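Local coordinates for purine nucleoside phosphorylase (Thermus thermophilus, PDB 6TK9), which probably catalyses the reversible phosphorolysis of purine nucleosides such as inosine and guanosine, releasing the free base and ribose 1-phosphate, at residues A[85-88]-A[89-93]; A[167-170]-A[171-174]; A[261-264]-A[265-269]. All coordinates share one frame; numbering follows the deposited sequence.

Contact 1 of 3, residues A[85-88]-A[89-93]; sequences EGYS and AEEVV
A capping box built from Ser-88 and Glu-91 starts the short helix 89-92, with Ser-88 at the N-cap position and Glu-91 three residues on. Two reciprocal bonds define it. Glu-91 N donates to Ser-88 OG at 3.3 Å, and Ser-88 N donates to Glu-91 OE1 at 3.1 Å, entering on the anti lone pair, the one turned away from the other carboxylate oxygen. A weak third bond from Ser-88 OG reaches the same OE1. Ser-88 chi1 of 48° sets OG between its own N and carbonyl carbon, where it faces the first turn. CG of Glu-91 lies beside its own N (chi1 -80°), and the chain, extended beyond CG, carries OE1 to the backbone N of Ser-88. OE1 thus takes one good bond and one weak one from the same serine, which should restrict the turning of the carboxylate and would probably stabilise its negative charge beside the positive end of the helix dipole.

In the fold, this cap turns the loop that follows strand 72-78 into helix 89-92. The first helical turn is closed by Val-92 N donating to Ser-88 O at 3.0 Å. Tyr-87, just before the cap, touches Glu-91 and Val-92, neighbours in the first turn. Its ring offers an edge to Glu-91 OE1, in plane, with CD1 3.8 Å from that oxygen and the ring and carboxylate planes 75° apart; its CB rests on Val-92 CG2 at 3.9 Å. The phenol end is held outside this turn, Tyr-87 OH being hydrogen-bonded to Val-54 O, and Tyr-87 O accepts from Arg-141 NH2 of the second subunit.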
ATOM      1  N   GLU A  85      26.390  16.224  -6.972  1.00 42.34           N
ATOM      2  CA  GLU A  85      27.479  17.145  -7.402  1.00 45.08           C
ATOM      3  C   GLU A  85      27.839  16.862  -8.858  1.00 41.32           C
ATOM      4  O   GLU A  85      28.602  17.646  -9.407  1.00 37.35           O
ATOM      5  CB  GLU A  85      28.742  16.987  -6.558  1.00 47.47           C
ATOM      6  CG  GLU A  85      28.567  17.340  -5.089  1.00 49.17           C
ATOM      7  CD  GLU A  85      29.747  16.872  -4.257  1.00 46.36           C
ATOM      8  OE1 GLU A  85      30.805  17.525  -4.355  1.00 48.83           O
ATOM      9  OE2 GLU A  85      29.629  15.824  -3.567  1.00 44.11           O
ATOM     10  N   GLY A  86      27.345  15.758  -9.428  1.00 40.19           N
ATOM     11  CA  GLY A  86      27.461  15.465 -10.867  1.00 36.66           C
ATOM     12  C   GLY A  86      28.567  14.482 -11.172  1.00 37.46           C
ATOM     13  O   GLY A  86      28.959  14.397 -12.351  1.00 36.91           O
ATOM     14  N   TYR A  87      29.047  13.757 -10.158  1.00 38.77           N
ATOM     15  CA  TYR A  87      29.972  12.603 -10.302  1.00 36.70           C
ATOM     16  C   TYR A  87      29.142  11.368 -10.679  1.00 35.31           C
ATOM     17  O   TYR A  87      28.066  11.206 -10.132  1.00 35.56           O
ATOM     18  CB  TYR A  87      30.738  12.374  -8.995  1.00 38.09           C
ATOM     19  CG  TYR A  87      31.670  13.494  -8.612  1.00 40.08           C
ATOM     20  CD1 TYR A  87      32.775  13.798  -9.395  1.00 44.25           C
ATOM     21  CD2 TYR A  87      31.458  14.244  -7.468  1.00 38.58           C
ATOM     22  CE1 TYR A  87      33.641  14.827  -9.059  1.00 43.23           C
ATOM     23  CE2 TYR A  87      32.303  15.281  -7.124  1.00 38.77           C
ATOM     24  CZ  TYR A  87      33.394  15.569  -7.921  1.00 42.06           C
ATOM     25  OH  TYR A  87      34.243  16.569  -7.587  1.00 46.36           O
ATOM     26  N   SER A  88      29.629  10.500 -11.556  1.00 32.74           N
ATOM     27  CA  SER A  88      28.982   9.190 -11.773  1.00 36.49           C
ATOM     28  C   SER A  88      28.955   8.406 -10.446  1.00 41.18           C
ATOM     29  O   SER A  88      29.733   8.760  -9.505  1.00 41.62           O
ATOM     30  CB  SER A  88      29.658   8.430 -12.877  1.00 40.39           C
ATOM     31  OG  SER A  88      31.064   8.426 -12.722  1.00 42.39           O
ATOM     32  N   ALA A  89      28.051   7.421 -10.346  1.00 39.46           N
ATOM     33  CA  ALA A  89      27.959   6.443  -9.232  1.00 39.52           C
ATOM     34  C   ALA A  89      29.315   5.750  -9.063  1.00 39.70           C
ATOM     35  O   ALA A  89      29.774   5.612  -7.918  1.00 41.03           O
ATOM     36  CB  ALA A  89      26.852   5.447  -9.492  1.00 39.28           C
ATOM     37  N   GLU A  90      29.968   5.405 -10.171  1.00 43.09           N
ATOM     38  CA  GLU A  90      31.348   4.858 -10.184  1.00 50.50           C
ATOM     39  C   GLU A  90      32.367   5.864  -9.593  1.00 49.04           C
ATOM     40  O   GLU A  90      33.179   5.465  -8.731  1.00 44.78           O
ATOM     41  CB  GLU A  90      31.674   4.472 -11.622  1.00 58.73           C
ATOM     42  CG  GLU A  90      33.110   4.048 -11.822  1.00 66.73           C
ATOM     43  CD  GLU A  90      33.581   4.293 -13.235  1.00 75.13           C
ATOM     44  OE1 GLU A  90      33.966   3.312 -13.879  1.00 87.51           O
ATOM     45  OE2 GLU A  90      33.539   5.465 -13.683  1.00 76.12           O
ATOM     46  N   GLU A  91      32.349   7.127 -10.022  1.00 48.48           N
ATOM     47  CA  GLU A  91      33.312   8.161  -9.550  1.00 46.94           C
ATOM     48  C   GLU A  91      33.153   8.325  -8.036  1.00 48.40           C
ATOM     49  O   GLU A  91      34.183   8.496  -7.341  1.00 55.38           O
ATOM     50  CB  GLU A  91      33.115   9.496 -10.286  1.00 46.49           C
ATOM     51  CG  GLU A  91      33.750   9.550 -11.676  1.00 44.37           C
ATOM     52  CD  GLU A  91      33.566  10.881 -12.404  1.00 50.05           C
ATOM     53  OE1 GLU A  91      32.431  11.433 -12.412  1.00 41.28           O
ATOM     54  OE2 GLU A  91      34.567  11.380 -12.953  1.00 56.04           O
ATOM     55  N   VAL A  92      31.905   8.261  -7.556  1.00 48.05           N
ATOM     56  CA  VAL A  92      31.508   8.419  -6.123  1.00 43.03           C
ATOM     57  C   VAL A  92      32.144   7.300  -5.281  1.00 38.35           C
ATOM     58  O   VAL A  92      32.433   7.546  -4.093  1.00 42.80           O
ATOM     59  CB  VAL A  92      29.965   8.471  -5.981  1.00 45.86           C
ATOM     60  CG1 VAL A  92      29.481   8.090  -4.594  1.00 46.58           C
ATOM     61  CG2 VAL A  92      29.389   9.839  -6.351  1.00 47.21           C
ATOM     62  N   VAL A  93      32.350   6.107  -5.832  1.00 34.24           N
ATOM     63  CA  VAL A  93      32.844   4.957  -5.021  1.00 35.04           C
ATOM     64  C   VAL A  93      34.337   4.731  -5.252  1.00 35.65           C
ATOM     65  O   VAL A  93      34.842   3.707  -4.747  1.00 37.72           O
ATOM     66  CB  VAL A  93      32.067   3.660  -5.316  1.00 34.81           C
ATOM     67  CG1 VAL A  93      30.604   3.770  -4.927  1.00 33.41           C
ATOM     68  CG2 VAL A  93      32.229   3.231  -6.766  1.00 35.51           C
TER

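Contact 2 of 3, residues A[167-170]-A[171-174]; sequences ARKV and ARRQ
Arg-172 folds back over the preceding turn because its CG stands beside its own backbone N (chi1 -74°) and its chain then bends sharply at chi3, which is nearly eclipsed at 4°. The result is a guanidinium laid by one face on the backbone of Arg-168 and Lys-169. Lys-169 CA sits over the centre of the group, 3.6 Å above its plane, and Arg-168 C lies over the same face nearer the rim. At the ends of the group, Arg-172 NH1 comes to 3.5 Å from Arg-168 CB, and Arg-172 NH2 to 3.9 Å from Lys-169 CB, where the two side chains cross at about a right angle. These are van der Waals contacts; the charge of Arg-172 is met across the interface, by a salt bridge from NH2 to Asp-175 of the third subunit. Arg-168 extends away instead, to a salt bridge with Glu-180.

Four backbone bonds carry the helix through these residues. Arg-172 N to Arg-168 O is almost straight, 3.1 Å at 179°, and Arg-173 N to Lys-169 O is 3.0 Å. The flanking pair are more bent: Ala-171 N reaches Ala-167 O at 3.3 Å, and Gln-174 N reaches Val-170 O at 3.1 Å. Gln-174 CG also packs against Val-170 O, its side chain lying alongside that of Val-170. Since Gln-174 is the first residue to leave helical backbone angles, this i to i+4 ladder makes up the last two turns of helix 161-173, a helix of the phosphorylase-superfamily fold with one flank on helix 257-270 and another at a subunit interface.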
ATOM      1  N   ALA A 167      26.693  -3.146  17.043  1.00 44.64           N
ATOM      2  CA  ALA A 167      26.144  -1.780  17.098  1.00 46.91           C
ATOM      3  C   ALA A 167      25.066  -1.746  18.179  1.00 47.57           C
ATOM      4  O   ALA A 167      24.987  -0.715  18.877  1.00 51.39           O
ATOM      5  CB  ALA A 167      25.612  -1.355  15.743  1.00 44.68           C
ATOM      6  N   ARG A 168      24.294  -2.829  18.331  1.00 44.99           N
ATOM      7  CA  ARG A 168      23.218  -2.924  19.360  1.00 48.84           C
ATOM      8  C   ARG A 168      23.830  -3.057  20.759  1.00 47.93           C
ATOM      9  O   ARG A 168      23.389  -2.328  21.672  1.00 42.24           O
ATOM     10  CB  ARG A 168      22.277  -4.093  19.058  1.00 53.90           C
ATOM     11  CG  ARG A 168      21.274  -3.785  17.960  1.00 51.01           C
ATOM     12  CD  ARG A 168      20.789  -5.047  17.305  1.00 49.49           C
ATOM     13  NE  ARG A 168      19.718  -4.731  16.370  1.00 51.27           N
ATOM     14  CZ  ARG A 168      19.141  -5.610  15.561  1.00 48.51           C
ATOM     15  NH1 ARG A 168      19.528  -6.873  15.579  1.00 47.17           N
ATOM     16  NH2 ARG A 168      18.181  -5.224  14.740  1.00 49.11           N
ATOM     17  N   LYS A 169      24.822  -3.939  20.912  1.00 51.53           N
ATOM     18  CA  LYS A 169      25.536  -4.181  22.194  1.00 51.40           C
ATOM     19  C   LYS A 169      26.133  -2.851  22.687  1.00 51.05           C
ATOM     20  O   LYS A 169      25.931  -2.480  23.874  1.00 44.88           O
ATOM     21  CB  LYS A 169      26.584  -5.279  21.990  1.00 56.61           C
ATOM     22  CG  LYS A 169      27.088  -5.933  23.268  1.00 66.16           C
ATOM     23  CD  LYS A 169      27.645  -7.322  23.048  1.00 76.16           C
ATOM     24  CE  LYS A 169      28.363  -7.859  24.268  1.00 83.18           C
ATOM     25  NZ  LYS A 169      29.497  -6.982  24.645  1.00 85.39           N
ATOM     26  N   VAL A 170      26.793  -2.105  21.803  1.00 48.44           N
ATOM     27  CA  VAL A 170      27.524  -0.879  22.222  1.00 45.81           C
ATOM     28  C   VAL A 170      26.509   0.191  22.622  1.00 43.85           C
ATOM     29  O   VAL A 170      26.822   0.958  23.532  1.00 54.63           O
ATOM     30  CB  VAL A 170      28.507  -0.389  21.147  1.00 42.41           C
ATOM     31  CG1 VAL A 170      29.117   0.969  21.498  1.00 40.02           C
ATOM     32  CG2 VAL A 170      29.589  -1.424  20.880  1.00 39.85           C
ATOM     33  N   ALA A 171      25.344   0.249  21.990  1.00 46.95           N
ATOM     34  CA  ALA A 171      24.297   1.246  22.334  1.00 52.29           C
ATOM     35  C   ALA A 171      23.775   0.979  23.751  1.00 53.96           C
ATOM     36  O   ALA A 171      23.751   1.929  24.571  1.00 56.35           O
ATOM     37  CB  ALA A 171      23.170   1.219  21.335  1.00 51.24           C
ATOM     38  N   ARG A 172      23.394  -0.271  24.031  1.00 51.25           N
ATOM     39  CA  ARG A 172      22.969  -0.728  25.385  1.00 50.98           C
ATOM     40  C   ARG A 172      24.023  -0.291  26.409  1.00 50.95           C
ATOM     41  O   ARG A 172      23.661   0.512  27.275  1.00 50.07           O
ATOM     42  CB  ARG A 172      22.694  -2.233  25.355  1.00 47.76           C
ATOM     43  CG  ARG A 172      21.386  -2.552  24.642  1.00 46.40           C
ATOM     44  CD  ARG A 172      21.146  -3.909  24.005  1.00 45.49           C
ATOM     45  NE  ARG A 172      22.128  -4.982  24.127  1.00 47.45           N
ATOM     46  CZ  ARG A 172      22.360  -5.890  23.165  1.00 47.10           C
ATOM     47  NH1 ARG A 172      21.698  -5.840  22.017  1.00 45.32           N
ATOM     48  NH2 ARG A 172      23.272  -6.835  23.343  1.00 47.26           N
ATOM     49  N   ARG A 173      25.275  -0.739  26.248  1.00 51.34           N
ATOM     50  CA  ARG A 173      26.442  -0.377  27.102  1.00 58.41           C
ATOM     51  C   ARG A 173      26.439   1.139  27.390  1.00 59.73           C
ATOM     52  O   ARG A 173      26.544   1.502  28.587  1.00 60.04           O
ATOM     53  CB  ARG A 173      27.730  -0.865  26.426  1.00 67.76           C
ATOM     54  CG  ARG A 173      28.939  -1.042  27.336  1.00 77.92           C
ATOM     55  CD  ARG A 173      29.976   0.077  27.239  1.00 95.55           C
ATOM     56  NE  ARG A 173      29.907   1.042  28.343  1.00108.64           N
ATOM     57  CZ  ARG A 173      30.521   2.234  28.391  1.00106.40           C
ATOM     58  NH1 ARG A 173      31.274   2.655  27.384  1.00101.34           N
ATOM     59  NH2 ARG A 173      30.364   3.008  29.453  1.00102.68           N
ATOM     60  N   GLN A 174      26.258   2.001  26.374  1.00 50.95           N
ATOM     61  CA  GLN A 174      26.398   3.481  26.515  1.00 48.39           C
ATOM     62  C   GLN A 174      25.068   4.121  26.943  1.00 48.13           C
ATOM     63  O   GLN A 174      24.985   5.363  26.883  1.00 51.29           O
ATOM     64  CB  GLN A 174      26.925   4.144  25.228  1.00 46.94           C
ATOM     65  CG  GLN A 174      28.280   3.612  24.759  1.00 44.69           C
ATOM     66  CD  GLN A 174      28.917   4.349  23.600  1.00 45.18           C
ATOM     67  OE1 GLN A 174      30.000   3.976  23.136  1.00 42.10           O
ATOM     68  NE2 GLN A 174      28.276   5.416  23.133  1.00 38.63           N
TER

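Contact 3 of 3, residues A[261-264]-A[265-269]; sequences RRYV and RGILA
Ile-267 CD1 lies over one face of the Tyr-263 ring, a CH-pi contact 3.6 Å from the ring centroid and 23° off the ring normal. The methyl is displaced toward the rim, so Tyr-263 CE2 is the nearest ring atom at 3.4 Å. With CG anti to the backbone N (chi1 -179°), Tyr-263 sends its ring out from the helix; Ile-267, one turn on, holds CG1 beside its own N (chi1 -70°), which brings CD1 over that face. The phenol oxygen is hydrogen-bonded to Ala-167 O of helix 161-173. A leucine at Tyr-263 would probably leave that carbonyl without its phenol partner and deprive the Ile-267 methyl of its flat aromatic support.

Purely aliphatic contact is looser, Val-264 CG1 to Leu-268 CD1 measuring 4.3 Å. Among the backbone bonds of helix 257-270, Leu-268 N to Val-264 O is 2.9 Å and nearly straight, and Gly-266 N to Arg-262 O is 3.1 Å.

The charged side chain behaves differently again. Arg-265 CG passes 3.2 Å from Arg-261 O with its extended aliphatic part, and its guanidinium makes a salt bridge with Glu-37. The chemistry therefore implies a two-sided helix: Tyr-263 and Ile-267 face leucines of strand 225-235, while Arg-265 carries charge toward the loop holding Glu-37.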
ATOM      1  N   ARG A 261      30.420  10.570  18.306  1.00 45.38           N
ATOM      2  CA  ARG A 261      31.864  10.189  18.349  1.00 46.16           C
ATOM      3  C   ARG A 261      32.070   9.145  19.446  1.00 43.24           C
ATOM      4  O   ARG A 261      32.840   8.171  19.204  1.00 38.16           O
ATOM      5  CB  ARG A 261      32.757  11.395  18.633  1.00 45.33           C
ATOM      6  CG  ARG A 261      32.842  12.360  17.469  1.00 44.26           C
ATOM      7  CD  ARG A 261      33.473  13.664  17.887  1.00 46.93           C
ATOM      8  NE  ARG A 261      32.793  14.691  17.142  1.00 48.86           N
ATOM      9  CZ  ARG A 261      32.352  15.824  17.641  1.00 50.63           C
ATOM     10  NH1 ARG A 261      32.578  16.135  18.904  1.00 51.27           N
ATOM     11  NH2 ARG A 261      31.716  16.671  16.849  1.00 57.91           N
ATOM     12  N   ARG A 262      31.383   9.321  20.584  1.00 41.35           N
ATOM     13  CA  ARG A 262      31.438   8.351  21.712  1.00 43.08           C
ATOM     14  C   ARG A 262      30.928   6.990  21.229  1.00 46.08           C
ATOM     15  O   ARG A 262      31.453   5.959  21.708  1.00 48.18           O
ATOM     16  CB  ARG A 262      30.637   8.847  22.914  1.00 44.75           C
ATOM     17  CG  ARG A 262      30.921   8.062  24.185  1.00 48.98           C
ATOM     18  CD  ARG A 262      29.937   8.362  25.299  1.00 50.44           C
ATOM     19  NE  ARG A 262      29.970   7.263  26.257  1.00 50.57           N
ATOM     20  CZ  ARG A 262      28.950   6.890  27.035  1.00 53.69           C
ATOM     21  NH1 ARG A 262      27.785   7.522  26.989  1.00 48.51           N
ATOM     22  NH2 ARG A 262      29.105   5.864  27.855  1.00 53.72           N
ATOM     23  N   TYR A 263      29.951   6.984  20.308  1.00 46.92           N
ATOM     24  CA  TYR A 263      29.314   5.744  19.802  1.00 46.04           C
ATOM     25  C   TYR A 263      30.281   5.104  18.802  1.00 42.79           C
ATOM     26  O   TYR A 263      30.589   3.898  18.943  1.00 39.84           O
ATOM     27  CB  TYR A 263      27.890   6.015  19.291  1.00 50.39           C
ATOM     28  CG  TYR A 263      27.179   4.784  18.780  1.00 46.95           C
ATOM     29  CD1 TYR A 263      26.863   3.731  19.620  1.00 47.19           C
ATOM     30  CD2 TYR A 263      26.852   4.655  17.443  1.00 49.97           C
ATOM     31  CE1 TYR A 263      26.252   2.578  19.148  1.00 47.20           C
ATOM     32  CE2 TYR A 263      26.210   3.525  16.956  1.00 50.08           C
ATOM     33  CZ  TYR A 263      25.909   2.478  17.809  1.00 48.21           C
ATOM     34  OH  TYR A 263      25.311   1.359  17.310  1.00 42.55           O
ATOM     35  N   VAL A 264      30.799   5.884  17.848  1.00 43.38           N
ATOM     36  CA  VAL A 264      31.683   5.341  16.774  1.00 40.53           C
ATOM     37  C   VAL A 264      32.893   4.705  17.452  1.00 41.30           C
ATOM     38  O   VAL A 264      33.258   3.554  17.090  1.00 38.96           O
ATOM     39  CB  VAL A 264      32.104   6.417  15.760  1.00 44.76           C
ATOM     40  CG1 VAL A 264      33.146   5.882  14.791  1.00 43.13           C
ATOM     41  CG2 VAL A 264      30.909   6.970  14.987  1.00 48.11           C
ATOM     42  N   ARG A 265      33.466   5.425  18.424  1.00 46.58           N
ATOM     43  CA  ARG A 265      34.634   4.971  19.237  1.00 47.41           C
ATOM     44  C   ARG A 265      34.274   3.649  19.924  1.00 46.24           C
ATOM     45  O   ARG A 265      35.080   2.705  19.821  1.00 46.38           O
ATOM     46  CB  ARG A 265      35.043   6.029  20.269  1.00 48.80           C
ATOM     47  CG  ARG A 265      35.818   7.215  19.707  1.00 46.75           C
ATOM     48  CD  ARG A 265      35.922   8.296  20.768  1.00 47.98           C
ATOM     49  NE  ARG A 265      36.724   9.425  20.321  1.00 48.22           N
ATOM     50  CZ  ARG A 265      38.048   9.420  20.213  1.00 47.10           C
ATOM     51  NH1 ARG A 265      38.748   8.335  20.508  1.00 49.17           N
ATOM     52  NH2 ARG A 265      38.676  10.509  19.801  1.00 46.71           N
ATOM     53  N   GLY A 266      33.108   3.591  20.582  1.00 45.61           N
ATOM     54  CA  GLY A 266      32.582   2.374  21.231  1.00 46.68           C
ATOM     55  C   GLY A 266      32.670   1.166  20.311  1.00 46.99           C
ATOM     56  O   GLY A 266      33.222   0.130  20.732  1.00 47.46           O
ATOM     57  N   ILE A 267      32.170   1.315  19.083  1.00 45.54           N
ATOM     58  CA  ILE A 267      32.177   0.260  18.029  1.00 44.51           C
ATOM     59  C   ILE A 267      33.629  -0.062  17.640  1.00 45.26           C
ATOM     60  O   ILE A 267      34.007  -1.245  17.723  1.00 44.71           O
ATOM     61  CB  ILE A 267      31.328   0.722  16.828  1.00 42.82           C
ATOM     62  CG1 ILE A 267      29.844   0.751  17.197  1.00 44.25           C
ATOM     63  CG2 ILE A 267      31.604  -0.131  15.598  1.00 41.03           C
ATOM     64  CD1 ILE A 267      29.025   1.744  16.402  1.00 47.62           C
ATOM     65  N   LEU A 268      34.403   0.941  17.215  1.00 45.68           N
ATOM     66  CA  LEU A 268      35.844   0.800  16.855  1.00 46.75           C
ATOM     67  C   LEU A 268      36.583  -0.061  17.881  1.00 43.25           C
ATOM     68  O   LEU A 268      37.458  -0.841  17.463  1.00 47.18           O
ATOM     69  CB  LEU A 268      36.514   2.178  16.776  1.00 50.67           C
ATOM     70  CG  LEU A 268      37.021   2.597  15.398  1.00 53.10           C
ATOM     71  CD1 LEU A 268      35.898   2.602  14.383  1.00 57.81           C
ATOM     72  CD2 LEU A 268      37.647   3.977  15.471  1.00 58.57           C
ATOM     73  N   ALA A 269      36.297   0.101  19.174  1.00 43.98           N
ATOM     74  CA  ALA A 269      37.083  -0.531  20.262  1.00 44.65           C
ATOM     75  C   ALA A 269      36.882  -2.047  20.230  1.00 47.47           C
ATOM     76  O   ALA A 269      37.794  -2.751  20.673  1.00 51.66           O
ATOM     77  CB  ALA A 269      36.703   0.048  21.592  1.00 41.37           C
TER

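How the contacts relate
Contacts 2 and 3 are neighbours, their centres about 10 Å apart, and they join helix 161-173 to helix 257-270, the Tyr-263 phenol of contact 3 bonding back into contact 2. Each has four buried residues, among them Val-170 and Ala-171 in one and Tyr-263 and Ile-267 in the other, with exposed Lys-169, Arg-173 and Arg-262 at the surface. Contact 1, on the opposite side of the chain's centre, buries Ala-89 and Val-92 but leaves its capping Glu-91 exposed. Its chemistry is polar capping at a helix start; contact 2 lays a guanidinium over backbone near a helix end, and contact 3 is aromatic-aliphatic packing within a helix. Contacts 1 and 2 reach other subunits; no other chain of the assembly touches contact 3.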